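Local structure of 2',5'-phosphodiesterase 12 (Homo sapiens, 4Z0V) at residues 10-15 against 93-97; 204-208 against 263-269. The protein belongs to the endonuclease/exonuclease/phosphatase family, joining a DNase I-like alpha/beta sandwich that carries a bound magnesium ion to a smaller N-terminal beta domain. All coordinates share one frame; numbering follows the deposited sequence.

Contact 1: 10-15 against 93-97; sequences FTELQL and RELES
Leu13 and Leu15 meet Leu95 in an apolar face-to-face packing of two beta-sheets within the N-terminal domain, whose family belongs to the E-set clan of beta-sandwich domains. Strand 12-14 comes from the sheet that pairs 9-14 with 28-32, and strand 93-96 is an outermost strand of the four-stranded sheet opposite. Their axes approach to 8.1 Å and run at 31°, so the strands lie roughly parallel but touch through side chains, with no clear hydrogen bond between them. Leu95 fills the middle. Its CG lies anti to the backbone N (chi1 -172°), which puts CD2 against the backbone of 13-14, 3.6 Å from Leu13 O. The side chains of Leu15 and Leu95 meet end on, CD1 of Leu15 standing 3.8 Å from CG of Leu95. The same methyl lies against the backbone of 95-97, touching Leu95 O and Ser97 N. Leu13 and Leu95 instead lie alongside one another, pointing opposite ways, a looser fit. Behind them, Leu13 and Phe10 rest on Leu29 of their own sheet and also touch Cys81 of the other. Glu94 and Glu96 point away from the interface, and their carboxylates form salt bridges with Lys78 and Arg76. Arg93, exposed, lies over the Phe10-Leu13 end. Its aliphatic start passes Leu13, CB lying 3.5 Å from Leu13 CD2, while CG comes to the edge of the Phe10 ring. Bends at chi2 and chi3 fold the chain back over Leu13, so that the guanidinium stacks on the methyl it has just passed, Leu13 CD2 sitting off-centre over one face at a height of 3.9 Å. At the guanidinium edge, in its plane, Arg93 NH2 lies 3.5 Å from Phe10 O.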
ATOM      1  N   PHE A  10     -24.098  -8.712  11.665  1.00 37.96           N
ATOM      2  CA  PHE A  10     -22.994  -7.764  11.515  1.00 38.07           C
ATOM      3  C   PHE A  10     -22.370  -7.589  12.898  1.00 43.75           C
ATOM      4  O   PHE A  10     -23.043  -7.078  13.789  1.00 44.67           O
ATOM      5  CB  PHE A  10     -23.461  -6.396  10.921  1.00 39.15           C
ATOM      6  CG  PHE A  10     -23.871  -6.382   9.465  1.00 39.54           C
ATOM      7  CD1 PHE A  10     -22.922  -6.518   8.457  1.00 42.46           C
ATOM      8  CD2 PHE A  10     -25.196  -6.179   9.101  1.00 40.45           C
ATOM      9  CE1 PHE A  10     -23.304  -6.525   7.109  1.00 43.30           C
ATOM     10  CE2 PHE A  10     -25.575  -6.174   7.754  1.00 43.76           C
ATOM     11  CZ  PHE A  10     -24.630  -6.352   6.766  1.00 42.30           C
ATOM     12  N   THR A  11     -21.124  -8.085  13.103  1.00 39.58           N
ATOM     13  CA  THR A  11     -20.386  -7.964  14.371  1.00 38.31           C
ATOM     14  C   THR A  11     -19.858  -6.539  14.528  1.00 40.15           C
ATOM     15  O   THR A  11     -19.703  -6.043  15.648  1.00 39.28           O
ATOM     16  CB  THR A  11     -19.249  -8.975  14.455  1.00 44.82           C
ATOM     17  OG1 THR A  11     -18.362  -8.788  13.351  1.00 41.39           O
ATOM     18  CG2 THR A  11     -19.747 -10.401  14.496  1.00 43.78           C
ATOM     19  N   GLU A  12     -19.563  -5.889  13.393  1.00 34.36           N
ATOM     20  CA  GLU A  12     -19.099  -4.508  13.356  1.00 32.84           C
ATOM     21  C   GLU A  12     -19.851  -3.836  12.236  1.00 34.94           C
ATOM     22  O   GLU A  12     -20.042  -4.443  11.185  1.00 36.41           O
ATOM     23  CB  GLU A  12     -17.565  -4.405  13.161  1.00 33.84           C
ATOM     24  CG  GLU A  12     -16.742  -5.041  14.270  1.00 43.44           C
ATOM     25  CD  GLU A  12     -15.238  -4.927  14.146  1.00 55.82           C
ATOM     26  OE1 GLU A  12     -14.660  -5.535  13.214  1.00 34.39           O
ATOM     27  OE2 GLU A  12     -14.632  -4.254  15.009  1.00 51.60           O
ATOM     28  N   LEU A  13     -20.390  -2.664  12.514  1.00 27.56           N
ATOM     29  CA  LEU A  13     -21.125  -1.832  11.564  1.00 26.35           C
ATOM     30  C   LEU A  13     -20.750  -0.436  11.946  1.00 28.54           C
ATOM     31  O   LEU A  13     -21.090  -0.009  13.064  1.00 29.05           O
ATOM     32  CB  LEU A  13     -22.641  -2.113  11.610  1.00 25.84           C
ATOM     33  CG  LEU A  13     -23.438  -1.486  10.482  1.00 30.01           C
ATOM     34  CD1 LEU A  13     -23.092  -2.117   9.161  1.00 29.58           C
ATOM     35  CD2 LEU A  13     -24.910  -1.623  10.728  1.00 30.31           C
ATOM     36  N   GLN A  14     -19.974   0.254  11.050  1.00 21.40           N
ATOM     37  CA  GLN A  14     -19.437   1.594  11.296  0.50 20.60           C
ATOM     38  C   GLN A  14     -19.365   2.433  10.025  1.00 24.95           C
ATOM     39  O   GLN A  14     -19.055   1.922   8.952  1.00 22.53           O
ATOM     40  CB  GLN A  14     -18.020   1.519  11.907  0.50 21.72           C
ATOM     41  CG  GLN A  14     -17.934   0.919  13.308  0.50 32.46           C
ATOM     42  CD  GLN A  14     -16.582   1.082  13.961  0.50 50.02           C
ATOM     43  OE1 GLN A  14     -15.886   2.095  13.794  0.50 45.69           O
ATOM     44  NE2 GLN A  14     -16.215   0.116  14.784  0.50 39.46           N
ATOM     45  N   LEU A  15     -19.600   3.744  10.156  1.00 22.15           N
ATOM     46  CA  LEU A  15     -19.506   4.673   9.030  1.00 22.01           C
ATOM     47  C   LEU A  15     -18.317   5.598   9.251  1.00 26.02           C
ATOM     48  O   LEU A  15     -17.981   5.855  10.418  1.00 25.47           O
ATOM     49  CB  LEU A  15     -20.807   5.504   8.886  1.00 22.40           C
ATOM     50  CG  LEU A  15     -22.065   4.813   8.369  1.00 28.54           C
ATOM     51  CD1 LEU A  15     -23.264   5.744   8.470  1.00 30.32           C
ATOM     52  CD2 LEU A  15     -21.910   4.408   6.922  1.00 31.91           C
ATOM     53  N   ARG A  93     -30.130  -3.886  10.303  1.00 14.89           N
ATOM     54  CA  ARG A  93     -29.454  -2.851  11.072  1.00 15.08           C
ATOM     55  C   ARG A  93     -29.495  -1.552  10.302  1.00 16.96           C
ATOM     56  O   ARG A  93     -29.522  -1.579   9.075  1.00 16.08           O
ATOM     57  CB  ARG A  93     -27.981  -3.259  11.297  1.00 18.08           C
ATOM     58  CG  ARG A  93     -27.770  -4.534  12.140  1.00 25.98           C
ATOM     59  CD  ARG A  93     -27.846  -4.289  13.640  1.00 30.30           C
ATOM     60  NE  ARG A  93     -27.037  -3.137  14.051  1.00 40.24           N
ATOM     61  CZ  ARG A  93     -25.744  -3.178  14.361  1.00 54.54           C
ATOM     62  NH1 ARG A  93     -25.100  -2.067  14.688  1.00 42.79           N
ATOM     63  NH2 ARG A  93     -25.085  -4.330  14.347  1.00 43.75           N
ATOM     64  N   GLU A  94     -29.469  -0.419  10.996  1.00 13.60           N
ATOM     65  CA  GLU A  94     -29.430   0.876  10.302  1.00 15.21           C
ATOM     66  C   GLU A  94     -28.434   1.740  11.018  1.00 23.77           C
ATOM     67  O   GLU A  94     -28.297   1.623  12.244  1.00 25.31           O
ATOM     68  CB  GLU A  94     -30.826   1.545  10.228  1.00 17.06           C
ATOM     69  CG  GLU A  94     -31.806   0.818   9.285  1.00 26.22           C
ATOM     70  CD  GLU A  94     -33.038   1.579   8.805  1.00 57.52           C
ATOM     71  OE1 GLU A  94     -33.556   2.428   9.566  1.00 48.10           O
ATOM     72  OE2 GLU A  94     -33.514   1.294   7.680  1.00 52.44           O
ATOM     73  N   LEU A  95     -27.703   2.570  10.269  1.00 20.29           N
ATOM     74  CA  LEU A  95     -26.699   3.441  10.840  1.00 23.47           C
ATOM     75  C   LEU A  95     -26.714   4.779  10.138  1.00 25.18           C
ATOM     76  O   LEU A  95     -26.628   4.819   8.915  1.00 22.90           O
ATOM     77  CB  LEU A  95     -25.318   2.771  10.704  1.00 24.54           C
ATOM     78  CG  LEU A  95     -24.131   3.430  11.406  1.00 31.72           C
ATOM     79  CD1 LEU A  95     -24.453   3.791  12.842  1.00 33.73           C
ATOM     80  CD2 LEU A  95     -22.959   2.540  11.373  1.00 31.49           C
ATOM     81  N   GLU A  96     -26.798   5.864  10.923  1.00 19.86           N
ATOM     82  CA  GLU A  96     -26.816   7.226  10.388  1.00 17.90           C
ATOM     83  C   GLU A  96     -25.469   7.853  10.565  1.00 20.05           C
ATOM     84  O   GLU A  96     -24.818   7.609  11.586  1.00 17.59           O
ATOM     85  CB  GLU A  96     -27.841   8.113  11.116  1.00 19.27           C
ATOM     86  CG  GLU A  96     -29.272   7.634  11.090  1.00 24.31           C
ATOM     87  CD  GLU A  96     -30.199   8.456  11.960  1.00 39.15           C
ATOM     88  OE1 GLU A  96     -29.835   9.603  12.317  1.00 28.15           O
ATOM     89  OE2 GLU A  96     -31.318   7.969  12.234  1.00 35.24           O
ATOM     90  N   SER A  97     -25.065   8.705   9.614  1.00 14.61           N
ATOM     91  CA  SER A  97     -23.838   9.471   9.766  1.00 13.91           C
ATOM     92  C   SER A  97     -24.079  10.536  10.846  1.00 16.57           C
ATOM     93  O   SER A  97     -25.201  11.026  10.993  1.00 15.84           O
ATOM     94  CB  SER A  97     -23.439  10.120   8.445  1.00 16.84           C
ATOM     95  OG  SER A  97     -24.330  11.162   8.091  1.00 17.27           O
TER

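Contact 2: 204-208 against 263-269; sequences VFRIK and SSVLQVS
Gln267 reaches across from strand 265-273 to the backbone of strand 201-207 and makes the buried part of this contact. With chi1 at 175° and the chain extended beyond CG, it brings its amide to the backbone of Val204 and Arg206. NE2 gives a weak hydrogen bond to Val204 O, 3.3 Å long and bent to 130° at the hydrogen, and another weak one to Leu213 O. OE1 is held by Thr215 and Asn285, so both ends of the amide are occupied and its rotation is probably fixed. Beside it, Val204 CG2 packs 3.9 Å from Ser269 OG. The two strands share no backbone pairing: 201-207 is an edge strand of one mixed sheet of the DNase I-like alpha/beta sandwich and 265-273 lies inside the other, the two facing each other at an axis distance of 8.2 Å and nearly antiparallel, at 163°. Toward 208 and 263 the contact is more open to solvent, yet Lys208 still packs closely. Val265 CG2 touches Lys208 CG at 3.7 Å and, more loosely, Arg206 CG at 4.1 Å. Arg206 starts toward the facing strand but bends away at chi2 and chi3, so that NE forms a salt bridge with Asp229. At the solvent side Lys208 lies against exposed Ser263, its CD 3.2 Å from Ser263 O, while NZ stays 4.0 Å from Ser263 OG.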
ATOM      1  N   VAL A 204      -3.726  -8.511   3.909  1.00  9.84           N
ATOM      2  CA  VAL A 204      -2.933  -9.050   5.022  1.00  8.98           C
ATOM      3  C   VAL A 204      -2.015  -7.922   5.534  1.00 10.95           C
ATOM      4  O   VAL A 204      -1.591  -7.030   4.776  1.00  9.70           O
ATOM      5  CB  VAL A 204      -2.167 -10.342   4.644  1.00 12.73           C
ATOM      6  CG1 VAL A 204      -3.148 -11.497   4.390  1.00 11.74           C
ATOM      7  CG2 VAL A 204      -1.250 -10.134   3.444  1.00 13.09           C
ATOM      8  N   PHE A 205      -1.765  -7.934   6.841  1.00  7.95           N
ATOM      9  CA  PHE A 205      -1.027  -6.854   7.505  1.00  8.75           C
ATOM     10  C   PHE A 205       0.135  -7.408   8.309  1.00 13.12           C
ATOM     11  O   PHE A 205      -0.029  -8.403   9.018  1.00 12.15           O
ATOM     12  CB  PHE A 205      -2.011  -6.086   8.416  1.00  9.73           C
ATOM     13  CG  PHE A 205      -1.467  -4.903   9.183  1.00 12.34           C
ATOM     14  CD1 PHE A 205      -0.899  -3.817   8.516  1.00 14.18           C
ATOM     15  CD2 PHE A 205      -1.614  -4.827  10.564  1.00 16.14           C
ATOM     16  CE1 PHE A 205      -0.409  -2.707   9.230  1.00 15.43           C
ATOM     17  CE2 PHE A 205      -1.137  -3.715  11.278  1.00 19.44           C
ATOM     18  CZ  PHE A 205      -0.543  -2.657  10.603  1.00 17.55           C
ATOM     19  N   ARG A 206       1.290  -6.743   8.222  1.00  9.95           N
ATOM     20  CA  ARG A 206       2.482  -7.092   9.003  1.00 10.04           C
ATOM     21  C   ARG A 206       2.966  -5.823   9.699  1.00 12.69           C
ATOM     22  O   ARG A 206       3.568  -4.966   9.059  1.00 11.26           O
ATOM     23  CB  ARG A 206       3.561  -7.722   8.105  1.00 10.73           C
ATOM     24  CG  ARG A 206       4.952  -7.936   8.768  1.00 17.18           C
ATOM     25  CD  ARG A 206       4.887  -8.844   9.994  1.00 26.44           C
ATOM     26  NE  ARG A 206       4.272 -10.128   9.658  1.00 33.57           N
ATOM     27  CZ  ARG A 206       3.995 -11.095  10.522  1.00 47.34           C
ATOM     28  NH1 ARG A 206       4.262 -10.939  11.817  1.00 39.21           N
ATOM     29  NH2 ARG A 206       3.435 -12.223  10.105  1.00 24.70           N
ATOM     30  N   ILE A 207       2.658  -5.685  10.993  1.00 12.26           N
ATOM     31  CA  ILE A 207       3.034  -4.471  11.706  1.00 13.43           C
ATOM     32  C   ILE A 207       4.490  -4.559  12.196  1.00 19.45           C
ATOM     33  O   ILE A 207       5.005  -5.661  12.367  1.00 21.21           O
ATOM     34  CB  ILE A 207       2.044  -4.172  12.878  1.00 17.68           C
ATOM     35  CG1 ILE A 207       2.083  -2.669  13.260  1.00 17.61           C
ATOM     36  CG2 ILE A 207       2.269  -5.103  14.099  1.00 19.58           C
ATOM     37  CD1 ILE A 207       1.020  -2.216  14.120  1.00 18.23           C
ATOM     38  N   LYS A 208       5.156  -3.403  12.356  1.00 16.18           N
ATOM     39  CA  LYS A 208       6.477  -3.315  12.981  1.00 17.60           C
ATOM     40  C   LYS A 208       6.177  -2.939  14.453  1.00 23.09           C
ATOM     41  O   LYS A 208       5.850  -3.820  15.255  1.00 23.64           O
ATOM     42  CB  LYS A 208       7.348  -2.290  12.271  1.00 20.06           C
ATOM     43  CG  LYS A 208       8.151  -2.795  11.106  1.00 31.44           C
ATOM     44  CD  LYS A 208       9.376  -1.910  10.856  1.00 34.25           C
ATOM     45  CE  LYS A 208       9.063  -0.498  10.412  1.00 45.67           C
ATOM     46  NZ  LYS A 208      10.235   0.135   9.747  1.00 52.70           N
ATOM     47  N   SER A 263      14.526  -2.727  12.722  1.00 14.89           N
ATOM     48  CA  SER A 263      13.233  -3.362  12.890  1.00 15.63           C
ATOM     49  C   SER A 263      12.562  -3.691  11.542  1.00 16.92           C
ATOM     50  O   SER A 263      11.485  -4.281  11.541  1.00 14.03           O
ATOM     51  CB  SER A 263      12.326  -2.450  13.705  1.00 19.42           C
ATOM     52  OG  SER A 263      12.120  -1.243  12.992  1.00 29.36           O
ATOM     53  N   SER A 264      13.205  -3.319  10.418  1.00 13.53           N
ATOM     54  CA  SER A 264      12.655  -3.493   9.058  1.00 11.87           C
ATOM     55  C   SER A 264      12.174  -4.943   8.815  1.00 14.99           C
ATOM     56  O   SER A 264      12.822  -5.927   9.213  1.00 12.93           O
ATOM     57  CB  SER A 264      13.659  -3.070   7.994  1.00 13.27           C
ATOM     58  OG  SER A 264      14.460  -1.975   8.419  1.00 16.63           O
ATOM     59  N   VAL A 265      11.008  -5.033   8.163  1.00 12.02           N
ATOM     60  CA  VAL A 265      10.331  -6.275   7.869  1.00 10.72           C
ATOM     61  C   VAL A 265      10.098  -6.420   6.357  1.00 13.42           C
ATOM     62  O   VAL A 265      10.151  -5.452   5.570  1.00 11.24           O
ATOM     63  CB  VAL A 265       8.987  -6.397   8.668  1.00 16.02           C
ATOM     64  CG1 VAL A 265       9.243  -6.465  10.190  1.00 15.98           C
ATOM     65  CG2 VAL A 265       8.032  -5.247   8.323  1.00 17.00           C
ATOM     66  N   LEU A 266       9.876  -7.670   5.971  1.00  9.52           N
ATOM     67  CA  LEU A 266       9.569  -8.094   4.608  1.00  9.03           C
ATOM     68  C   LEU A 266       8.302  -8.908   4.632  1.00 11.94           C
ATOM     69  O   LEU A 266       8.215  -9.910   5.341  1.00 11.69           O
ATOM     70  CB  LEU A 266      10.724  -8.952   4.058  1.00 10.05           C
ATOM     71  CG  LEU A 266      10.486  -9.514   2.631  1.00 12.27           C
ATOM     72  CD1 LEU A 266      10.407  -8.376   1.595  1.00  9.62           C
ATOM     73  CD2 LEU A 266      11.577 -10.504   2.258  1.00 16.02           C
ATOM     74  N   GLN A 267       7.328  -8.495   3.866  1.00  8.17           N
ATOM     75  CA  GLN A 267       6.061  -9.220   3.786  1.00  8.26           C
ATOM     76  C   GLN A 267       6.089 -10.033   2.501  1.00 12.71           C
ATOM     77  O   GLN A 267       6.471  -9.518   1.438  1.00 12.24           O
ATOM     78  CB  GLN A 267       4.929  -8.194   3.809  1.00 11.05           C
ATOM     79  CG  GLN A 267       3.524  -8.748   3.615  1.00 12.44           C
ATOM     80  CD  GLN A 267       2.518  -7.622   3.780  1.00 16.98           C
ATOM     81  OE1 GLN A 267       2.551  -6.611   3.053  1.00 10.80           O
ATOM     82  NE2 GLN A 267       1.654  -7.757   4.780  1.00 13.34           N
ATOM     83  N   VAL A 268       5.752 -11.314   2.586  1.00  9.41           N
ATOM     84  CA  VAL A 268       5.772 -12.161   1.412  1.00  8.72           C
ATOM     85  C   VAL A 268       4.472 -12.941   1.394  1.00 11.31           C
ATOM     86  O   VAL A 268       4.152 -13.635   2.373  1.00 10.69           O
ATOM     87  CB  VAL A 268       7.000 -13.100   1.325  1.00 12.89           C
ATOM     88  CG1 VAL A 268       6.908 -13.999   0.092  1.00 12.43           C
ATOM     89  CG2 VAL A 268       8.330 -12.329   1.318  1.00 13.50           C
ATOM     90  N   SER A 269       3.784 -12.875   0.265  1.00  7.62           N
ATOM     91  CA  SER A 269       2.512 -13.587   0.082  1.00  8.49           C
ATOM     92  C   SER A 269       2.534 -14.332  -1.241  1.00 12.27           C
ATOM     93  O   SER A 269       2.820 -13.722  -2.276  1.00 13.71           O
ATOM     94  CB  SER A 269       1.357 -12.588   0.097  1.00 11.30           C
ATOM     95  OG  SER A 269       1.465 -11.681   1.187  1.00 12.56           O
TER

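From the N terminus, the chain enters contact 1 almost at once with 10-15, runs through 77 residues that include 21 in strands but none in helices, and closes the contact at 93-97, bringing the two sheets of the N-terminal domain together. It then passes into the endonuclease/exonuclease/phosphatase region. Contact 2 opens at 204-208 and closes at 263-269 after 54 residues that mix helix and strand, joining the two large mixed sheets there. The contacts follow in series, neither nesting nor crossing. Their centres are 30 Å apart and their nearest atoms about 13 Å, so each links sheets within its own region without touching the other.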